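Local coordinates for protein endonuclease V (Streptomyces avermitilis, PDB 3GOC) that probably cleaves DNA at the second phosphodiester bond 3' to a deoxyinosine, a magnesium-dependent step in the repair of deaminated bases, at residues T2-I6 with A76-S81; L24-V28 with S128-L133; V45-Y49 with R92-V97; A48-R53 with L224-T228; V57-L63 with R215-C220. All blocks are in the same frame, centred on the assembly; numbering follows the deposited sequence.

In the fold
The five contacts illustrate how chemistry follows place in an alpha/beta fold. Contact 5 is the buried one, a strand lying on helix 211-228 through small apolar side chains; contact 4 uses the C-terminal part of the same helix at the surface, where a leucine is joined by carboxylate, water and guanidinium. Contact 3 shares strand 41-49 with contact 4 but looks to the sheet's other helical layer, combining valines with a stacked arginine, and it meets contact 5 at one magnesium ion. Contact 1, at the surface, is mainly backbone pairing on the outermost strand 70-79. Contact 2, partly buried and apolar, stands apart from contacts 1, 4 and 5 and reaches contact 3 through Ile-94.

Contact 1: T2-I6 with A76-S81; sequences TTVRI and AVGEVS
With CG placed beside the backbone N (chi1 -70°) and the chain extended beyond it, Glu-79 reaches across the N-terminal segment 2-6, while Arg-5, also with CG beside its N but bent at chi2, crosses it obliquely. The touch is between Arg-5 CG and Glu-79 OE2, 3.4 Å apart; the guanidinium stands perpendicular to the carboxylate and the charges do not meet, Arg-5 NE lying 5.0 Å from Glu-79 OE2. Glu-79 CG also rests near Thr-3 CG2, and a water donates to Glu-79 OE1 while accepting from Ile-6 N. Replacing Glu-79 by alanine would remove the carboxylate, probably leaving the water on Ile-6 N without this acceptor and Thr-3 CG2 and Arg-5 CG less covered. Underneath, two nearly straight backbone bonds do the joining: Val-4 N to Val-77 O, 2.7 Å, and Glu-79 N to Val-4 O, 2.8 Å. Farther along, Ile-6 CG1 packs 3.9 Å from Ser-81 CB, whose OG is held by Phe-91 O. A second water links Thr-2 O with Val-77 N. The running directions differ by only 23°, and Val-4 with Gly-78 forms a single parallel-type bridge by which the N-terminal tail borders strand 70-79, the outermost strand on this side of the RNase H-like sheet.

Contact 2: L24-V28 with S128-L133; sequences LRGRV and SHLGVL
Segment 24-28 leaves the end of helix 14-24 in a tight coil: residues 25-27 keep helical backbone angles, and Arg-27 N bonds to Leu-24 O and Val-28 N to Arg-25 O. Facing it is a regular turn of helix 126-134, with Val-132 N bonded to Ser-128 O. The closest CA atoms are those of Val-28 and Val-132, 6.1 Å apart, and the space between the segments is bridged largely by side chains.

Val-132 carries most of the contact, and its two methyls divide the work. CG1, anti to the backbone N (chi1 171°), sits 3.4 Å from Arg-27 CB and lies over one face of the Arg-27 guanidinium, 3.5 Å from Arg-27 NE. The bends of Arg-27 at chi2 and chi3 fold its chain back over this methyl. CG2 turns to the other neighbour and meets Val-28 CG2 at 3.6 Å, the two valines crossing at about a right angle. Leu-24 extends the apolar patch mainly with CD1, which is 4.1 Å from Leu-133 CD2 and 3.9 Å from His-129 NE2, approaching the imidazole obliquely; its CD2 and carbonyl oxygen face Val-132 CG1.

Phe-124 completes the patch, touching Leu-24 and Val-28 and meeting the His-129 ring. On its other flanks helix 126-134 packs Ile-94 of helix 94-102 against His-129 and Leu-133, and sends Leu-130 onto strand 110-114; segment 24-28 thus lies outside a helix that itself rests on the sheet.

Contact 3: V45-Y49 with R92-V97; sequences VDVAY and REIPTV. With MG (magnesium ion), chain D; MG (magnesium ion), chain C.
Tyr-49 leaves strand 41-49 with CG beside the backbone N (chi1 -72°), and its CB points toward segment 92-97. CD2 packs against Val-80, and the side chain also touches Val-56; contact across the segments begins farther out. CE2 lies 3.9 Å from Arg-92 NH1, CE1 is 3.5 Å from Arg-92 NH2, and CZ is 3.4 Å from Arg-92 CZ, for the guanidinium lies flat over one ring face with the planes 20° apart, a cation-pi stack. At the tip, OH donates to Glu-93 OE2 over 2.7 Å, reaching that oxygen on its anti side, 26° out of the carboxylate plane. A leucine in place of Tyr-49 would probably leave Glu-93 OE2 without this donor and the Arg-92 guanidinium without a flat surface to lie on. Leu-89 O, accepting from Arg-92 NE, helps fix the stacked group.

The same carboxylate touches Val-47, whose CG2 is 3.4 Å from Glu-93 OE2, while Val-47 CG1 meets Val-97 CG2 at 3.7 Å. On the opposite face of the strand, Asp-46 binds two magnesium ions, one through each carboxylate oxygen, with OD1 2.2 Å from the ion it shares with Asp-217. Strand 41-49 is thus layered between helix 94-102, which begins just after Glu-93 at its N-cap position, and helix 211-228, with strand 55-64 alongside it in the sheet.

Contact 4: A48-R53 with L224-T228; sequences AYDDER and LKEAT
Apolar contact comes from Leu-224, which wedges its two methyls against the end of strand 41-49. CD2 reaches Ala-48 CB at 3.7 Å and passes beside Tyr-49 O, whereas CD1 leans on Asp-50 CB, also at 3.7 Å. With CG anti to the backbone N (chi1 172°), the leucine is directed out of helix 211-228 onto the point where strand gives way to loop.

Polar contact centres on Asp-50, whose carboxylate oxygens have separate duties. OD1 turns back into its own loop and accepts from two backbone amides, Glu-52 N and Arg-53 N at 3.0 Å, the latter along its anti lone pair and the former from above the carboxylate plane. OD2 faces the helix, accepting from a water 2.7 Å away that, as modelled, also joins it to Thr-228 OG1. The setting of the Thr-228 branches is doubtful, however, because its methyl comes improbably close to Asp-50 OD2.

Of the charged groups, Arg-53 reaches across to the backbone of Ala-227 and Thr-228, and Arg-53 NH2 comes within 2.9 Å of Ala-227 O. Near the C-terminal part of helix 211-228, a positive charge beside this carbonyl would probably be favourable.

The two amide bonds to Asp-50 OD1 define an Asx turn and Asx motif, here shaping the hairpin connection between antiparallel strands 41-49 and 55-64.

Contact 5: V57-L63 with R215-C220; sequences VAAAVVL and RADSLC. With MG (magnesium ion), chain C.
Ala-59 sits at the closest point of strand and helix, its CB 3.6 Å from Cys-220 CB, 3.5 Å from Cys-220 N and 3.8 Å from Leu-219 CG. So small a side chain lets the backbones come together, with the CA atoms of Ala-59 and Cys-220 only 4.9 Å apart. To one side of it, Val-57 lays CG1 near Cys-220 O and its own carbonyl oxygen meets Cys-220 CB. To the other, Val-61 splits its methyls: CG1 packs 3.8 Å from Arg-215 CB, while CG2, set beside the backbone N by chi1 180°, fits between Ala-216 CA and Leu-219 CD2, the latter also at 3.8 Å. Leu-63 ends the row, its CD2 lying loosely beside Arg-215 CG.

Alternate residues of the strand face the helix, and the axes run at 140°, closer to antiparallel than to perpendicular. Ala-58 and Ala-60 point the other way, onto helix 94-102.

Farther out, the helix carries Asp-217 on the side away from this strand. Its OD1 binds magnesium at 2.2 Å; Arg-221 donates to the same oxygen. Asp-46, on the neighbouring strand, supplies another ligand of this ion, and waters occupy further positions.

Packing of helix on sheet thereby probably helps set the spacing between two carboxylates of the magnesium site, as in the RNase H-like nucleases, whose acidic residues likewise come from central strands and a C-terminal helix.

Contact 1: T2-I6 with A76-S81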
# COMPACT_ATOMS: atom_id res chain seq x y z
N THR A 2 35.26 -7.27 14.20
CA THR A 2 33.85 -7.50 14.62
C THR A 2 33.14 -8.34 13.57
O THR A 2 31.92 -8.29 13.44
CB THR A 2 33.09 -6.16 14.78
OG1 THR A 2 33.91 -5.22 15.48
CG2 THR A 2 31.80 -6.37 15.57
N THR A 3 33.91 -9.10 12.81
CA THR A 3 33.35 -9.96 11.76
C THR A 3 32.51 -11.07 12.39
O THR A 3 32.95 -11.74 13.32
CB THR A 3 34.46 -10.60 10.90
OG1 THR A 3 35.23 -9.57 10.27
CG2 THR A 3 33.86 -11.50 9.83
N VAL A 4 31.30 -11.25 11.87
CA VAL A 4 30.39 -12.28 12.37
C VAL A 4 30.91 -13.64 11.93
O VAL A 4 30.98 -13.92 10.73
CB VAL A 4 28.97 -12.09 11.81
CG1 VAL A 4 28.03 -13.15 12.39
CG2 VAL A 4 28.46 -10.70 12.14
N ARG A 5 31.27 -14.49 12.88
CA ARG A 5 31.78 -15.81 12.54
C ARG A 5 30.65 -16.80 12.28
O ARG A 5 29.48 -16.50 12.54
CB ARG A 5 32.67 -16.36 13.66
CG ARG A 5 33.91 -15.52 13.95
CD ARG A 5 33.67 -14.58 15.12
NE ARG A 5 34.89 -13.87 15.50
CZ ARG A 5 35.01 -13.12 16.59
NH1 ARG A 5 33.98 -12.98 17.42
NH2 ARG A 5 36.16 -12.52 16.87
N ILE A 6 31.00 -17.96 11.74
CA ILE A 6 30.02 -18.99 11.47
C ILE A 6 29.52 -19.49 12.82
O ILE A 6 30.32 -19.85 13.69
CB ILE A 6 30.65 -20.17 10.70
CG1 ILE A 6 31.15 -19.67 9.34
CG2 ILE A 6 29.65 -21.31 10.56
CD1 ILE A 6 31.79 -20.74 8.48
N ALA A 76 26.61 -5.14 8.92
CA ALA A 76 27.43 -6.13 9.61
C ALA A 76 28.26 -6.85 8.56
O ALA A 76 27.83 -7.03 7.43
CB ALA A 76 26.56 -7.12 10.36
N VAL A 77 29.47 -7.25 8.95
CA VAL A 77 30.37 -7.97 8.07
C VAL A 77 30.50 -9.38 8.63
O VAL A 77 30.71 -9.55 9.83
CB VAL A 77 31.76 -7.32 8.04
CG1 VAL A 77 32.70 -8.14 7.18
CG2 VAL A 77 31.65 -5.89 7.50
N GLY A 78 30.35 -10.39 7.78
CA GLY A 78 30.46 -11.75 8.28
C GLY A 78 31.17 -12.73 7.37
O GLY A 78 31.40 -12.45 6.20
N GLU A 79 31.55 -13.87 7.94
CA GLU A 79 32.20 -14.92 7.17
C GLU A 79 31.07 -15.68 6.48
O GLU A 79 30.07 -16.00 7.10
CB GLU A 79 32.94 -15.88 8.11
CG GLU A 79 34.18 -15.30 8.77
CD GLU A 79 34.76 -16.23 9.81
OE1 GLU A 79 34.71 -17.46 9.60
OE2 GLU A 79 35.28 -15.75 10.84
N VAL A 80 31.23 -15.94 5.18
CA VAL A 80 30.20 -16.69 4.46
C VAL A 80 30.09 -18.02 5.21
O VAL A 80 31.08 -18.75 5.37
CB VAL A 80 30.59 -16.89 2.99
CG1 VAL A 80 29.61 -17.83 2.31
CG2 VAL A 80 30.60 -15.54 2.30
N SER A 81 28.88 -18.33 5.67
CA SER A 81 28.66 -19.52 6.48
C SER A 81 28.21 -20.83 5.84
O SER A 81 27.85 -21.77 6.56
CB SER A 81 27.69 -19.16 7.61
OG SER A 81 26.57 -18.46 7.10
O HOH W 1 30.29 -6.65 11.64
O HOH W 2 28.62 -16.03 9.32
O HOH W 3 33.88 -18.97 11.95

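Contact 2: L24-V28 with S128-L133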
# COMPACT_ATOMS: atom_id res chain seq x y z
N LEU A 24 12.40 -26.06 10.68
CA LEU A 24 12.01 -24.68 10.96
C LEU A 24 10.77 -24.21 10.20
O LEU A 24 10.09 -23.28 10.63
CB LEU A 24 13.17 -23.73 10.68
CG LEU A 24 14.39 -23.81 11.61
CD1 LEU A 24 15.42 -22.78 11.18
CD2 LEU A 24 13.95 -23.56 13.05
N ARG A 25 10.48 -24.85 9.07
CA ARG A 25 9.32 -24.47 8.26
C ARG A 25 8.04 -24.63 9.06
O ARG A 25 7.05 -23.94 8.81
CB ARG A 25 9.24 -25.33 7.00
CG ARG A 25 8.29 -24.79 5.95
CD ARG A 25 7.70 -25.90 5.10
NE ARG A 25 8.71 -26.88 4.69
CZ ARG A 25 8.45 -27.93 3.93
NH1 ARG A 25 9.43 -28.77 3.60
NH2 ARG A 25 7.22 -28.15 3.49
N GLY A 26 8.06 -25.55 10.03
CA GLY A 26 6.89 -25.78 10.85
C GLY A 26 6.55 -24.63 11.78
O GLY A 26 5.49 -24.62 12.41
N ARG A 27 7.45 -23.66 11.88
CA ARG A 27 7.21 -22.51 12.74
C ARG A 27 6.62 -21.34 11.96
O ARG A 27 6.21 -20.34 12.54
CB ARG A 27 8.52 -22.09 13.43
CG ARG A 27 9.07 -23.14 14.38
CD ARG A 27 9.44 -22.54 15.73
NE ARG A 27 10.70 -21.81 15.70
CZ ARG A 27 11.89 -22.39 15.62
NH1 ARG A 27 13.00 -21.65 15.59
NH2 ARG A 27 11.98 -23.71 15.57
N VAL A 28 6.57 -21.47 10.64
CA VAL A 28 6.04 -20.41 9.79
C VAL A 28 4.55 -20.19 10.01
O VAL A 28 3.77 -21.15 10.07
CB VAL A 28 6.29 -20.71 8.29
CG1 VAL A 28 5.63 -19.65 7.42
CG2 VAL A 28 7.79 -20.76 8.01
N SER A 128 11.30 -16.39 4.86
CA SER A 128 10.65 -17.27 5.82
C SER A 128 11.62 -17.71 6.91
O SER A 128 11.26 -17.78 8.09
CB SER A 128 10.07 -18.49 5.12
OG SER A 128 9.01 -18.11 4.26
N HIS A 129 12.85 -17.99 6.51
CA HIS A 129 13.91 -18.42 7.41
C HIS A 129 14.20 -17.30 8.41
O HIS A 129 14.28 -17.54 9.62
CB HIS A 129 15.14 -18.77 6.58
CG HIS A 129 16.16 -19.60 7.29
ND1 HIS A 129 17.06 -20.41 6.62
CD2 HIS A 129 16.47 -19.72 8.61
CE1 HIS A 129 17.86 -20.99 7.49
NE2 HIS A 129 17.53 -20.59 8.70
N LEU A 130 14.34 -16.08 7.91
CA LEU A 130 14.62 -14.93 8.77
C LEU A 130 13.43 -14.66 9.69
O LEU A 130 13.59 -14.32 10.86
CB LEU A 130 14.92 -13.70 7.92
CG LEU A 130 15.27 -12.41 8.65
CD1 LEU A 130 16.61 -12.55 9.37
CD2 LEU A 130 15.33 -11.27 7.64
N GLY A 131 12.22 -14.81 9.14
CA GLY A 131 11.02 -14.58 9.92
C GLY A 131 10.91 -15.49 11.13
O GLY A 131 10.66 -15.05 12.26
N VAL A 132 11.10 -16.79 10.91
CA VAL A 132 11.01 -17.74 12.01
C VAL A 132 12.11 -17.56 13.06
O VAL A 132 11.85 -17.73 14.26
CB VAL A 132 11.04 -19.19 11.47
CG1 VAL A 132 11.16 -20.18 12.62
CG2 VAL A 132 9.75 -19.46 10.69
N LEU A 133 13.31 -17.20 12.64
CA LEU A 133 14.40 -17.01 13.59
C LEU A 133 14.23 -15.74 14.44
O LEU A 133 14.60 -15.73 15.61
CB LEU A 133 15.75 -16.95 12.87
CG LEU A 133 16.20 -18.25 12.20
CD1 LEU A 133 17.53 -18.02 11.50
CD2 LEU A 133 16.32 -19.36 13.23

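Contact 3: V45-Y49 with R92-V97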
# COMPACT_ATOMS: atom_id res chain seq x y z
N VAL A 45 16.23 -5.35 4.01
CA VAL A 45 17.46 -6.07 4.29
C VAL A 45 18.00 -6.57 2.97
O VAL A 45 17.24 -6.97 2.08
CB VAL A 45 17.24 -7.29 5.23
CG1 VAL A 45 17.01 -6.82 6.66
CG2 VAL A 45 16.07 -8.12 4.75
N ASP A 46 19.31 -6.51 2.82
CA ASP A 46 19.96 -6.98 1.61
C ASP A 46 21.41 -7.28 1.94
O ASP A 46 21.93 -6.83 2.96
CB ASP A 46 19.89 -5.92 0.51
CG ASP A 46 20.31 -6.45 -0.82
OD1 ASP A 46 20.80 -5.64 -1.65
OD2 ASP A 46 20.15 -7.68 -1.07
N VAL A 47 22.07 -8.05 1.08
CA VAL A 47 23.46 -8.38 1.29
C VAL A 47 24.29 -8.22 0.03
O VAL A 47 23.76 -8.18 -1.09
CB VAL A 47 23.63 -9.83 1.81
CG1 VAL A 47 22.83 -10.02 3.10
CG2 VAL A 47 23.16 -10.81 0.75
N ALA A 48 25.59 -8.10 0.22
CA ALA A 48 26.54 -7.97 -0.87
C ALA A 48 27.68 -8.94 -0.56
O ALA A 48 28.24 -8.92 0.53
CB ALA A 48 27.07 -6.54 -0.95
N TYR A 49 28.00 -9.80 -1.52
CA TYR A 49 29.08 -10.77 -1.36
C TYR A 49 30.36 -10.27 -2.01
O TYR A 49 30.32 -9.71 -3.11
CB TYR A 49 28.71 -12.11 -2.00
CG TYR A 49 27.66 -12.89 -1.26
CD1 TYR A 49 26.30 -12.67 -1.49
CD2 TYR A 49 28.02 -13.83 -0.30
CE1 TYR A 49 25.33 -13.37 -0.78
CE2 TYR A 49 27.06 -14.54 0.41
CZ TYR A 49 25.72 -14.31 0.16
OH TYR A 49 24.77 -15.01 0.87
N ARG A 92 24.17 -19.04 3.83
CA ARG A 92 25.41 -18.30 3.66
C ARG A 92 25.37 -16.94 4.34
O ARG A 92 26.41 -16.42 4.75
CB ARG A 92 25.68 -18.03 2.17
CG ARG A 92 25.69 -19.23 1.26
CD ARG A 92 25.98 -18.76 -0.16
NE ARG A 92 24.93 -17.88 -0.66
CZ ARG A 92 25.04 -17.08 -1.72
NH1 ARG A 92 26.18 -17.04 -2.41
NH2 ARG A 92 24.02 -16.33 -2.11
N GLU A 93 24.17 -16.37 4.48
CA GLU A 93 24.02 -15.01 5.00
C GLU A 93 23.16 -14.75 6.22
O GLU A 93 23.23 -13.66 6.79
CB GLU A 93 23.51 -14.13 3.87
CG GLU A 93 22.19 -14.61 3.31
CD GLU A 93 21.73 -13.81 2.11
OE1 GLU A 93 20.87 -12.92 2.27
OE2 GLU A 93 22.25 -14.08 1.01
N ILE A 94 22.35 -15.72 6.64
CA ILE A 94 21.49 -15.49 7.79
C ILE A 94 22.19 -14.95 9.03
O ILE A 94 21.72 -14.00 9.64
CB ILE A 94 20.70 -16.77 8.10
CG1 ILE A 94 19.56 -16.90 7.09
CG2 ILE A 94 20.15 -16.75 9.52
CD1 ILE A 94 19.09 -18.30 6.89
N PRO A 95 23.33 -15.54 9.43
CA PRO A 95 24.02 -15.04 10.62
C PRO A 95 24.38 -13.55 10.54
O PRO A 95 24.25 -12.80 11.51
CB PRO A 95 25.27 -15.92 10.70
CG PRO A 95 24.80 -17.21 10.11
CD PRO A 95 23.99 -16.76 8.91
N THR A 96 24.81 -13.12 9.36
CA THR A 96 25.21 -11.73 9.16
C THR A 96 23.99 -10.80 9.09
O THR A 96 24.06 -9.66 9.55
CB THR A 96 26.07 -11.60 7.88
OG1 THR A 96 27.20 -12.47 7.99
CG2 THR A 96 26.58 -10.17 7.73
N VAL A 97 22.90 -11.29 8.53
CA VAL A 97 21.67 -10.51 8.44
C VAL A 97 21.13 -10.30 9.86
O VAL A 97 20.68 -9.21 10.22
CB VAL A 97 20.60 -11.22 7.58
CG1 VAL A 97 19.27 -10.47 7.65
CG2 VAL A 97 21.08 -11.28 6.13
MG MG D . 20.60 -8.26 -3.44
MG MG C . 21.54 -6.06 -3.68
O HOH W 4 23.74 -6.25 -3.03
O HOH W 5 22.22 -6.52 -5.85
O HOH W 6 19.36 -5.56 -4.39
O HOH W 7 19.12 -10.15 -2.54
O HOH W 8 19.60 -9.66 -5.23

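Contact 4: A48-R53 with L224-T228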
# COMPACT_ATOMS: atom_id res chain seq x y z
N ALA A 48 25.59 -8.10 0.22
CA ALA A 48 26.54 -7.97 -0.87
C ALA A 48 27.68 -8.94 -0.56
O ALA A 48 28.24 -8.92 0.53
CB ALA A 48 27.07 -6.54 -0.95
N TYR A 49 28.00 -9.80 -1.52
CA TYR A 49 29.08 -10.77 -1.36
C TYR A 49 30.36 -10.27 -2.01
O TYR A 49 30.32 -9.71 -3.11
CB TYR A 49 28.71 -12.11 -2.00
CG TYR A 49 27.66 -12.89 -1.26
CD1 TYR A 49 26.30 -12.67 -1.49
CD2 TYR A 49 28.02 -13.83 -0.30
CE1 TYR A 49 25.33 -13.37 -0.78
CE2 TYR A 49 27.06 -14.54 0.41
CZ TYR A 49 25.72 -14.31 0.16
OH TYR A 49 24.77 -15.01 0.87
N ASP A 50 31.48 -10.46 -1.33
CA ASP A 50 32.75 -10.05 -1.90
C ASP A 50 33.24 -11.17 -2.81
O ASP A 50 33.08 -12.34 -2.50
CB ASP A 50 33.77 -9.78 -0.80
CG ASP A 50 34.95 -8.98 -1.31
OD1 ASP A 50 36.00 -9.58 -1.62
OD2 ASP A 50 34.82 -7.75 -1.42
N ASP A 51 33.86 -10.80 -3.93
CA ASP A 51 34.36 -11.81 -4.87
C ASP A 51 35.78 -12.26 -4.57
O ASP A 51 36.20 -13.30 -5.07
CB ASP A 51 34.32 -11.29 -6.31
CG ASP A 51 32.91 -11.06 -6.80
OD1 ASP A 51 32.01 -11.82 -6.41
OD2 ASP A 51 32.71 -10.12 -7.60
N GLU A 52 36.51 -11.49 -3.78
CA GLU A 52 37.90 -11.82 -3.48
C GLU A 52 38.12 -12.55 -2.17
O GLU A 52 39.06 -13.32 -2.04
CB GLU A 52 38.75 -10.55 -3.51
CG GLU A 52 38.88 -9.93 -4.90
CD GLU A 52 39.53 -10.86 -5.89
OE1 GLU A 52 40.59 -11.44 -5.55
OE2 GLU A 52 39.00 -11.01 -7.02
N ARG A 53 37.26 -12.29 -1.20
CA ARG A 53 37.36 -12.98 0.08
C ARG A 53 36.00 -13.54 0.47
O ARG A 53 34.97 -13.04 0.03
CB ARG A 53 37.91 -12.04 1.16
CG ARG A 53 37.26 -10.68 1.25
CD ARG A 53 38.33 -9.63 1.56
NE ARG A 53 37.79 -8.44 2.19
CZ ARG A 53 37.46 -8.35 3.47
NH1 ARG A 53 37.62 -9.40 4.27
NH2 ARG A 53 36.97 -7.22 3.96
N LEU A 224 30.45 -2.89 2.03
CA LEU A 224 31.36 -3.93 1.53
C LEU A 224 32.63 -3.28 0.98
O LEU A 224 33.74 -3.77 1.21
CB LEU A 224 30.68 -4.77 0.44
CG LEU A 224 31.59 -5.77 -0.30
CD1 LEU A 224 32.23 -6.73 0.69
CD2 LEU A 224 30.77 -6.53 -1.32
N LYS A 225 32.45 -2.18 0.26
CA LYS A 225 33.58 -1.44 -0.31
C LYS A 225 34.49 -0.97 0.83
O LYS A 225 35.71 -1.09 0.76
CB LYS A 225 33.07 -0.22 -1.08
CG LYS A 225 34.16 0.71 -1.60
CD LYS A 225 33.58 2.07 -1.99
CE LYS A 225 33.03 2.81 -0.77
NZ LYS A 225 32.47 4.14 -1.10
N GLU A 226 33.87 -0.44 1.89
CA GLU A 226 34.62 0.04 3.04
C GLU A 226 35.34 -1.09 3.78
O GLU A 226 36.48 -0.92 4.24
CB GLU A 226 33.66 0.78 3.99
CG GLU A 226 33.12 2.07 3.39
CD GLU A 226 31.94 2.66 4.15
OE1 GLU A 226 31.53 3.78 3.80
OE2 GLU A 226 31.42 2.01 5.07
N ALA A 227 34.70 -2.24 3.88
CA ALA A 227 35.29 -3.38 4.56
C ALA A 227 36.52 -3.92 3.83
O ALA A 227 37.48 -4.36 4.46
CB ALA A 227 34.25 -4.49 4.71
N THR A 228 36.48 -3.87 2.50
CA THR A 228 37.59 -4.39 1.70
C THR A 228 38.70 -3.37 1.51
O THR A 228 39.79 -3.72 1.07
CB THR A 228 37.09 -4.87 0.33
OG1 THR A 228 36.49 -3.79 -0.38
CG2 THR A 228 36.06 -5.97 0.51
O HOH W 9 34.86 -5.19 -2.40

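Contact 5: V57-L63 with R215-C220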
# COMPACT_ATOMS: atom_id res chain seq x y z
N VAL A 57 28.39 -8.93 3.43
CA VAL A 57 28.00 -7.75 4.19
C VAL A 57 26.50 -7.56 4.11
O VAL A 57 25.93 -7.54 3.02
CB VAL A 57 28.71 -6.48 3.67
CG1 VAL A 57 28.14 -5.25 4.35
CG2 VAL A 57 30.21 -6.59 3.93
N ALA A 58 25.87 -7.42 5.26
CA ALA A 58 24.43 -7.23 5.32
C ALA A 58 24.09 -5.83 5.77
O ALA A 58 24.83 -5.21 6.54
CB ALA A 58 23.81 -8.24 6.26
N ALA A 59 22.97 -5.32 5.27
CA ALA A 59 22.50 -4.00 5.66
C ALA A 59 21.03 -4.08 6.01
O ALA A 59 20.27 -4.85 5.42
CB ALA A 59 22.71 -3.00 4.52
N ALA A 60 20.63 -3.29 6.99
CA ALA A 60 19.24 -3.21 7.40
C ALA A 60 18.94 -1.72 7.45
O ALA A 60 19.65 -0.96 8.11
CB ALA A 60 19.04 -3.84 8.78
N VAL A 61 17.91 -1.30 6.72
CA VAL A 61 17.52 0.10 6.70
C VAL A 61 16.07 0.22 7.12
O VAL A 61 15.18 -0.32 6.47
CB VAL A 61 17.70 0.71 5.30
CG1 VAL A 61 17.28 2.18 5.32
CG2 VAL A 61 19.15 0.59 4.85
N VAL A 62 15.85 0.92 8.23
CA VAL A 62 14.52 1.11 8.79
C VAL A 62 13.89 2.41 8.29
O VAL A 62 14.50 3.47 8.37
CB VAL A 62 14.57 1.17 10.33
CG1 VAL A 62 13.16 1.20 10.88
CG2 VAL A 62 15.33 -0.02 10.87
N LEU A 63 12.68 2.31 7.76
CA LEU A 63 11.97 3.48 7.26
C LEU A 63 10.71 3.75 8.08
O LEU A 63 10.14 2.85 8.70
CB LEU A 63 11.51 3.27 5.81
CG LEU A 63 12.52 2.81 4.76
CD1 LEU A 63 11.81 2.64 3.43
CD2 LEU A 63 13.65 3.81 4.65
N ARG A 215 17.38 1.18 -0.71
CA ARG A 215 18.20 1.69 0.40
C ARG A 215 19.17 0.65 0.94
O ARG A 215 20.36 0.92 1.10
CB ARG A 215 17.31 2.13 1.56
CG ARG A 215 16.29 3.21 1.24
CD ARG A 215 16.94 4.56 1.23
NE ARG A 215 15.94 5.62 1.15
CZ ARG A 215 16.24 6.90 0.99
NH1 ARG A 215 17.52 7.26 0.91
NH2 ARG A 215 15.29 7.81 0.91
N ALA A 216 18.67 -0.55 1.23
CA ALA A 216 19.51 -1.60 1.78
C ALA A 216 20.58 -2.04 0.79
O ALA A 216 21.71 -2.31 1.17
CB ALA A 216 18.66 -2.78 2.21
N ASP A 217 20.22 -2.10 -0.49
CA ASP A 217 21.18 -2.50 -1.51
C ASP A 217 22.33 -1.50 -1.56
O ASP A 217 23.50 -1.88 -1.57
CB ASP A 217 20.51 -2.57 -2.89
CG ASP A 217 21.51 -2.82 -4.00
OD1 ASP A 217 22.04 -3.94 -4.09
OD2 ASP A 217 21.79 -1.87 -4.77
N SER A 218 21.99 -0.21 -1.60
CA SER A 218 23.02 0.82 -1.67
C SER A 218 23.93 0.76 -0.46
O SER A 218 25.15 0.84 -0.58
CB SER A 218 22.38 2.21 -1.76
OG SER A 218 21.73 2.39 -3.01
N LEU A 219 23.33 0.58 0.72
CA LEU A 219 24.11 0.54 1.95
C LEU A 219 25.03 -0.67 2.09
O LEU A 219 26.19 -0.52 2.49
CB LEU A 219 23.19 0.66 3.17
CG LEU A 219 23.89 0.65 4.54
CD1 LEU A 219 24.95 1.75 4.63
CD2 LEU A 219 22.85 0.83 5.63
N CYS A 220 24.56 -1.87 1.80
CA CYS A 220 25.46 -3.01 1.94
C CYS A 220 26.61 -2.95 0.93
O CYS A 220 27.72 -3.39 1.23
CB CYS A 220 24.72 -4.35 1.83
SG CYS A 220 23.91 -4.77 0.27
MG MG C . 21.54 -6.06 -3.68
O HOH W 4 23.74 -6.25 -3.03
O HOH W 5 22.22 -6.52 -5.85
O HOH W 6 19.36 -5.56 -4.39